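Local coordinates for protein botulinum neurotoxin type G (Clostridium botulinum, PDB 3MPP) that targets nerve cells through its receptor-binding domain, which attaches the toxin to the cell surface so that its protease light chain can be delivered into the cytosol, at residues 3-7 with 18-24; 247-251 with 263-267. The protein carries 4 engineered substitutions. All coordinates share one frame; numbering follows the deposited sequence.

How the interactions relate
The two contacts belong to different halves of the receptor-binding domain: interaction 1 to the N-terminal subdomain and interaction 2 to the C-terminal one, on opposite sides of the chain's centre. Their centres lie about 46 Å apart and their nearest atoms about 31 Å, so neither touches the other. Interaction 1 is partly buried: residues 18-24 fold over strand 3-10, with apolar side chains at one end and a serine hydroxyl and a water among backbone carbonyls at the other. Interaction 2, nearer the surface, joins neighbouring strands of a hairpin; ladder hydrogen bonds dominate, and an arginine extends the bonding into the turn where the first strand begins.

Interaction 1 of 2, residues 3-7 with 18-24; sequences AILSL and SGYGATM
Leu5, Leu7 and Met24 meet through methyl groups at the inner end of the contact between residues 3-7 and 18-24. Met24, its chain bent at chi2 (-63°), puts CE against Leu7 CD2 at 3.3 Å, tighter than usual for two carbons. CE of Met24 also lies 3.9 Å from Leu5 CD1. CB of Ala22 is a smaller bump beside the same leucine branch, 3.6 Å from Leu5 CD1. Although the side chain of Leu5 sets off away from 18-24, CG stands anti to the backbone N (chi1 166°), and CD1 reaches back to fill the hollow between Ala22 and Met24. Ile182 and Phe184 of strand 181-187 pack against Leu5 and Leu7 respectively.

At the other end Ser18 fits against the chain corner at Ile4, its CB 3.5 Å from Leu5 CA. Its OG lies within hydrogen-bonding distance of Ala3 O and Ile4 O, but its one proton cannot be assigned and its modelled position is doubtful. The Tyr20 ring covers this corner, with Ile4 CA 4.2 Å above one face, toward the rim. Water 1, in the ring plane at its edge, lies 2.7 Å from both Ala3 O and Ser18 O, placed to bridge them. Asp16 accepts from the backbone N of Ser6, Ser18 and Ala22, holding loop and strand together. A classic beta bulge sets Ile4 and Leu5 together opposite Ile203 of strand 195-204, at the margin of the jelly-roll-like, lectin-type beta sandwich of the N-terminal subdomain.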
ATOM      1  N   ALA A   3       7.077  22.369   7.768  1.00 78.90           N
ATOM      2  CA  ALA A   3       5.661  22.075   7.956  1.00 69.72           C
ATOM      3  C   ALA A   3       4.970  23.081   8.877  1.00 73.96           C
ATOM      4  O   ALA A   3       5.375  23.264  10.024  1.00 78.15           O
ATOM      5  CB  ALA A   3       5.479  20.662   8.486  1.00 59.60           C
ATOM      6  N   ILE A   4       3.932  23.729   8.353  1.00 70.97           N
ATOM      7  CA  ILE A   4       3.041  24.575   9.142  1.00 75.58           C
ATOM      8  C   ILE A   4       2.280  23.747  10.173  1.00 73.65           C
ATOM      9  O   ILE A   4       1.967  24.223  11.266  1.00 78.74           O
ATOM     10  CB  ILE A   4       1.990  25.249   8.244  1.00 77.13           C
ATOM     11  CG1 ILE A   4       2.597  26.412   7.464  1.00 84.69           C
ATOM     12  CG2 ILE A   4       0.813  25.732   9.068  1.00 82.91           C
ATOM     13  CD1 ILE A   4       1.577  27.141   6.625  1.00 85.20           C
ATOM     14  N   LEU A   5       1.972  22.506   9.809  1.00 59.66           N
ATOM     15  CA  LEU A   5       1.173  21.632  10.654  1.00 47.56           C
ATOM     16  C   LEU A   5       1.485  20.191  10.271  1.00 54.74           C
ATOM     17  O   LEU A   5       1.599  19.871   9.087  1.00 53.71           O
ATOM     18  CB  LEU A   5      -0.317  21.928  10.461  1.00 46.68           C
ATOM     19  CG  LEU A   5      -1.340  20.910  10.999  1.00 55.63           C
ATOM     20  CD1 LEU A   5      -1.349  20.894  12.522  1.00 60.47           C
ATOM     21  CD2 LEU A   5      -2.732  21.204  10.472  1.00 56.89           C
ATOM     22  N   SER A   6       1.647  19.330  11.269  1.00 51.37           N
ATOM     23  CA  SER A   6       1.872  17.908  11.014  1.00 51.56           C
ATOM     24  C   SER A   6       1.192  17.079  12.092  1.00 54.68           C
ATOM     25  O   SER A   6       1.466  17.245  13.282  1.00 61.26           O
ATOM     26  CB  SER A   6       3.366  17.590  10.964  1.00 56.36           C
ATOM     27  OG  SER A   6       3.957  17.680  12.247  1.00 66.52           O
ATOM     28  N   LEU A   7       0.292  16.196  11.681  1.00 49.62           N
ATOM     29  CA  LEU A   7      -0.425  15.373  12.642  1.00 46.06           C
ATOM     30  C   LEU A   7       0.377  14.114  12.945  1.00 52.56           C
ATOM     31  O   LEU A   7       0.815  13.405  12.040  1.00 48.30           O
ATOM     32  CB  LEU A   7      -1.823  15.008  12.133  1.00 44.14           C
ATOM     33  CG  LEU A   7      -2.800  16.179  11.931  1.00 55.33           C
ATOM     34  CD1 LEU A   7      -4.221  15.696  11.622  1.00 49.19           C
ATOM     35  CD2 LEU A   7      -2.801  17.076  13.147  1.00 55.93           C
ATOM     36  N   SER A  18       4.298  19.794  14.377  1.00 65.41           N
ATOM     37  CA  SER A  18       4.788  20.989  13.701  1.00 69.41           C
ATOM     38  C   SER A  18       5.586  21.878  14.651  1.00 82.77           C
ATOM     39  O   SER A  18       6.585  22.494  14.262  1.00 78.94           O
ATOM     40  CB  SER A  18       3.602  21.781  13.148  1.00 71.01           C
ATOM     41  OG  SER A  18       4.011  22.812  12.278  1.00 75.70           O
ATOM     42  N   GLY A  19       5.134  21.946  15.898  1.00 83.46           N
ATOM     43  CA  GLY A  19       5.717  22.866  16.855  1.00 84.11           C
ATOM     44  C   GLY A  19       4.997  24.196  16.796  1.00 82.02           C
ATOM     45  O   GLY A  19       5.389  25.154  17.462  1.00 80.41           O
ATOM     46  N   TYR A  20       3.938  24.254  15.993  1.00 77.81           N
ATOM     47  CA  TYR A  20       3.120  25.455  15.896  1.00 78.78           C
ATOM     48  C   TYR A  20       1.925  25.390  16.842  1.00 81.57           C
ATOM     49  O   TYR A  20       1.087  26.290  16.862  1.00 85.41           O
ATOM     50  CB  TYR A  20       2.674  25.704  14.455  1.00 79.30           C
ATOM     51  CG  TYR A  20       3.779  26.240  13.573  1.00 83.98           C
ATOM     52  CD1 TYR A  20       4.737  25.391  13.038  1.00 82.33           C
ATOM     53  CD2 TYR A  20       3.874  27.597  13.288  1.00 90.80           C
ATOM     54  CE1 TYR A  20       5.751  25.871  12.235  1.00 86.66           C
ATOM     55  CE2 TYR A  20       4.889  28.090  12.485  1.00 94.10           C
ATOM     56  CZ  TYR A  20       5.825  27.221  11.961  1.00 92.40           C
ATOM     57  OH  TYR A  20       6.839  27.702  11.161  1.00 92.94           O
ATOM     58  N   GLY A  21       1.852  24.312  17.618  1.00 76.87           N
ATOM     59  CA  GLY A  21       0.911  24.214  18.719  1.00 72.75           C
ATOM     60  C   GLY A  21      -0.558  24.138  18.357  1.00 71.03           C
ATOM     61  O   GLY A  21      -1.421  24.550  19.138  1.00 72.17           O
ATOM     62  N   ALA A  22      -0.861  23.609  17.179  1.00 64.63           N
ATOM     63  CA  ALA A  22      -2.253  23.416  16.806  1.00 64.79           C
ATOM     64  C   ALA A  22      -2.927  22.571  17.883  1.00 66.66           C
ATOM     65  O   ALA A  22      -2.312  21.663  18.444  1.00 64.86           O
ATOM     66  CB  ALA A  22      -2.359  22.742  15.442  1.00 58.44           C
ATOM     67  N   THR A  23      -4.183  22.881  18.184  1.00 62.42           N
ATOM     68  CA  THR A  23      -4.928  22.121  19.182  1.00 66.36           C
ATOM     69  C   THR A  23      -5.884  21.147  18.490  1.00 60.89           C
ATOM     70  O   THR A  23      -6.573  21.523  17.547  1.00 62.47           O
ATOM     71  CB  THR A  23      -5.720  23.056  20.112  1.00 69.08           C
ATOM     72  OG1 THR A  23      -6.723  23.743  19.357  1.00 69.72           O
ATOM     73  CG2 THR A  23      -4.788  24.084  20.764  1.00 70.70           C
ATOM     74  N   MET A  24      -5.922  19.902  18.960  1.00 55.61           N
ATOM     75  CA  MET A  24      -6.703  18.856  18.299  1.00 50.90           C
ATOM     76  C   MET A  24      -7.968  18.457  19.055  1.00 49.67           C
ATOM     77  O   MET A  24      -7.924  18.148  20.242  1.00 58.61           O
ATOM     78  CB  MET A  24      -5.844  17.599  18.095  1.00 53.60           C
ATOM     79  CG  MET A  24      -4.495  17.855  17.446  1.00 53.02           C
ATOM     80  SD  MET A  24      -4.689  18.507  15.784  1.00 68.14           S
ATOM     81  CE  MET A  24      -3.121  19.345  15.575  1.00284.71           C
TER
HETATM   82  O   HOH W   1       7.292  22.316  11.668  1.00 75.58           O

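Interaction 2 of 2, residues 247-251 with 263-267; sequences MQNIY and TAPRT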
ATOM      1  N   MET A 247       5.016 -11.732 -12.437  1.00 21.65           N
ATOM      2  CA  MET A 247       3.954 -12.529 -13.038  1.00 25.61           C
ATOM      3  C   MET A 247       2.718 -12.271 -12.207  1.00 22.97           C
ATOM      4  O   MET A 247       2.388 -13.035 -11.297  1.00 23.93           O
ATOM      5  CB  MET A 247       4.347 -14.009 -13.030  1.00 19.58           C
ATOM      6  CG  MET A 247       5.684 -14.226 -13.752  1.00 41.71           C
ATOM      7  SD  MET A 247       6.225 -15.934 -13.907  1.00 42.94           S
ATOM      8  CE  MET A 247       4.899 -16.573 -14.926  1.00 38.67           C
ATOM      9  N   GLN A 248       2.062 -11.155 -12.495  1.00 20.00           N
ATOM     10  CA  GLN A 248       1.020 -10.644 -11.608  1.00 23.65           C
ATOM     11  C   GLN A 248      -0.313 -11.360 -11.787  1.00 25.61           C
ATOM     12  O   GLN A 248      -1.189 -11.264 -10.935  1.00 25.83           O
ATOM     13  CB  GLN A 248       0.832  -9.139 -11.836  1.00 26.50           C
ATOM     14  CG  GLN A 248       2.147  -8.375 -11.785  1.00 25.10           C
ATOM     15  CD  GLN A 248       1.967  -6.893 -11.616  1.00 34.55           C
ATOM     16  OE1 GLN A 248       0.845  -6.381 -11.681  1.00 31.00           O
ATOM     17  NE2 GLN A 248       3.075  -6.182 -11.409  1.00 30.98           N
ATOM     18  N   ASN A 249      -0.462 -12.093 -12.884  1.00 23.42           N
ATOM     19  CA  ASN A 249      -1.780 -12.615 -13.227  1.00 26.55           C
ATOM     20  C   ASN A 249      -1.932 -14.099 -12.922  1.00 27.36           C
ATOM     21  O   ASN A 249      -2.906 -14.732 -13.316  1.00 23.37           O
ATOM     22  CB  ASN A 249      -2.123 -12.275 -14.681  1.00 33.21           C
ATOM     23  CG  ASN A 249      -1.931 -10.789 -14.987  1.00 37.84           C
ATOM     24  OD1 ASN A 249      -1.134 -10.420 -15.853  1.00 44.92           O
ATOM     25  ND2 ASN A 249      -2.648  -9.933 -14.257  1.00 27.72           N
ATOM     26  N   ILE A 250      -0.956 -14.641 -12.200  1.00 18.81           N
ATOM     27  CA  ILE A 250      -1.027 -16.007 -11.693  1.00 23.27           C
ATOM     28  C   ILE A 250      -0.898 -16.019 -10.181  1.00 23.39           C
ATOM     29  O   ILE A 250      -0.548 -15.004  -9.560  1.00 24.83           O
ATOM     30  CB  ILE A 250       0.056 -16.924 -12.326  1.00 23.37           C
ATOM     31  CG1 ILE A 250       1.471 -16.354 -12.125  1.00 24.29           C
ATOM     32  CG2 ILE A 250      -0.215 -17.097 -13.827  1.00 26.24           C
ATOM     33  CD1 ILE A 250       2.042 -16.506 -10.716  1.00 28.00           C
ATOM     34  N   TYR A 251      -1.234 -17.150  -9.568  1.00 21.87           N
ATOM     35  CA  TYR A 251      -0.921 -17.343  -8.161  1.00 18.94           C
ATOM     36  C   TYR A 251      -0.210 -18.681  -8.024  1.00 25.74           C
ATOM     37  O   TYR A 251      -0.176 -19.474  -8.982  1.00 23.26           O
ATOM     38  CB  TYR A 251      -2.179 -17.279  -7.274  1.00 20.19           C
ATOM     39  CG  TYR A 251      -3.199 -18.364  -7.550  1.00 20.68           C
ATOM     40  CD1 TYR A 251      -3.230 -19.515  -6.780  1.00 22.67           C
ATOM     41  CD2 TYR A 251      -4.143 -18.229  -8.577  1.00 20.54           C
ATOM     42  CE1 TYR A 251      -4.151 -20.509  -7.008  1.00 25.55           C
ATOM     43  CE2 TYR A 251      -5.080 -19.232  -8.821  1.00 21.22           C
ATOM     44  CZ  TYR A 251      -5.073 -20.362  -8.026  1.00 29.16           C
ATOM     45  OH  TYR A 251      -5.975 -21.367  -8.237  1.00 24.35           O
ATOM     46  N   THR A 263       2.196 -22.521 -10.876  1.00 30.57           N
ATOM     47  CA  THR A 263       1.353 -21.352 -11.107  1.00 31.42           C
ATOM     48  C   THR A 263      -0.038 -21.784 -11.569  1.00 30.39           C
ATOM     49  O   THR A 263      -0.208 -22.869 -12.112  1.00 23.81           O
ATOM     50  CB  THR A 263       1.967 -20.372 -12.126  1.00 26.77           C
ATOM     51  OG1 THR A 263       2.094 -21.013 -13.399  1.00 32.75           O
ATOM     52  CG2 THR A 263       3.354 -19.884 -11.645  1.00 26.91           C
ATOM     53  N   ALA A 264      -1.027 -20.934 -11.321  1.00 24.08           N
ATOM     54  CA  ALA A 264      -2.346 -21.075 -11.910  1.00 24.20           C
ATOM     55  C   ALA A 264      -2.855 -19.671 -12.205  1.00 22.98           C
ATOM     56  O   ALA A 264      -2.505 -18.727 -11.502  1.00 26.66           O
ATOM     57  CB  ALA A 264      -3.287 -21.811 -10.947  1.00 25.39           C
ATOM     58  N   PRO A 265      -3.680 -19.518 -13.252  1.00 30.69           N
ATOM     59  CA  PRO A 265      -4.193 -18.185 -13.579  1.00 25.16           C
ATOM     60  C   PRO A 265      -5.145 -17.677 -12.498  1.00 25.95           C
ATOM     61  O   PRO A 265      -5.998 -18.439 -12.037  1.00 23.38           O
ATOM     62  CB  PRO A 265      -4.971 -18.403 -14.886  1.00 28.74           C
ATOM     63  CG  PRO A 265      -4.594 -19.760 -15.369  1.00 34.60           C
ATOM     64  CD  PRO A 265      -4.168 -20.555 -14.175  1.00 30.40           C
ATOM     65  N   ARG A 266      -5.011 -16.411 -12.109  1.00 25.07           N
ATOM     66  CA  ARG A 266      -5.958 -15.801 -11.175  1.00 24.82           C
ATOM     67  C   ARG A 266      -7.351 -15.794 -11.798  1.00 27.88           C
ATOM     68  O   ARG A 266      -7.510 -15.586 -13.001  1.00 24.66           O
ATOM     69  CB  ARG A 266      -5.568 -14.353 -10.870  1.00 26.63           C
ATOM     70  CG  ARG A 266      -4.319 -14.203 -10.031  1.00 25.98           C
ATOM     71  CD  ARG A 266      -4.044 -12.734  -9.661  1.00 27.76           C
ATOM     72  NE  ARG A 266      -2.779 -12.672  -8.936  1.00 19.55           N
ATOM     73  CZ  ARG A 266      -2.637 -13.072  -7.684  1.00 22.75           C
ATOM     74  NH1 ARG A 266      -3.696 -13.508  -7.005  1.00 20.24           N
ATOM     75  NH2 ARG A 266      -1.447 -13.030  -7.112  1.00 21.93           N
ATOM     76  N   THR A 267      -8.362 -16.004 -10.976  1.00 25.32           N
ATOM     77  CA  THR A 267      -9.730 -15.837 -11.437  1.00 28.64           C
ATOM     78  C   THR A 267     -10.045 -14.364 -11.330  1.00 30.16           C
ATOM     79  O   THR A 267      -9.270 -13.600 -10.752  1.00 24.25           O
ATOM     80  CB  THR A 267     -10.713 -16.617 -10.557  1.00 30.47           C
ATOM     81  OG1 THR A 267     -10.446 -16.323  -9.174  1.00 27.62           O
ATOM     82  CG2 THR A 267     -10.541 -18.114 -10.797  1.00 29.40           C
TER
HETATM   83  O   HOH W   2       1.191 -13.022  -8.783  1.00 22.49           O
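Residues 247-251 and 263-267 pair antiparallel: Tyr251 and Ala264 form a hydrogen-bonded pair, with Tyr251 N to Ala264 O at 2.8 Å and Ala264 N to Tyr251 O at 2.9 Å, while Ile250 and Pro265 form the adjoining non-hydrogen-bonded pair. Beyond it, Arg266 N donates almost straight to Asn249 O (3.0 Å, 173° at the hydrogen). The Tyr251 ring lies over its cross-strand partner Ala264, one face receiving Ala264 CB in a CH-pi contact 4.1 Å from the centroid, while Pro265 O and Arg266 CA border its edge. On Ile250, CD1 reaches Thr263 CG2 at 3.7 Å, and Ile379 of strand 373-382 packs against both residues.

With CG anti to the carbonyl carbon (chi1 -70°), Arg266 runs extended to NE alongside the type I turn from Met247 to Ile250; NE donates to Gln248 O at 2.9 Å, with Gln248 O near the guanidinium plane. Tyr251 CB lies over a face of that group. Water 2 donates to Met247 O and Ile250 O and accepts from Arg266 NH2; NH1 turns to Asn278 O. The turn leads into the beta hairpin of strands 250-255 and 260-270, which strand 275-277 extends to three strands, within the beta-trefoil subdomain.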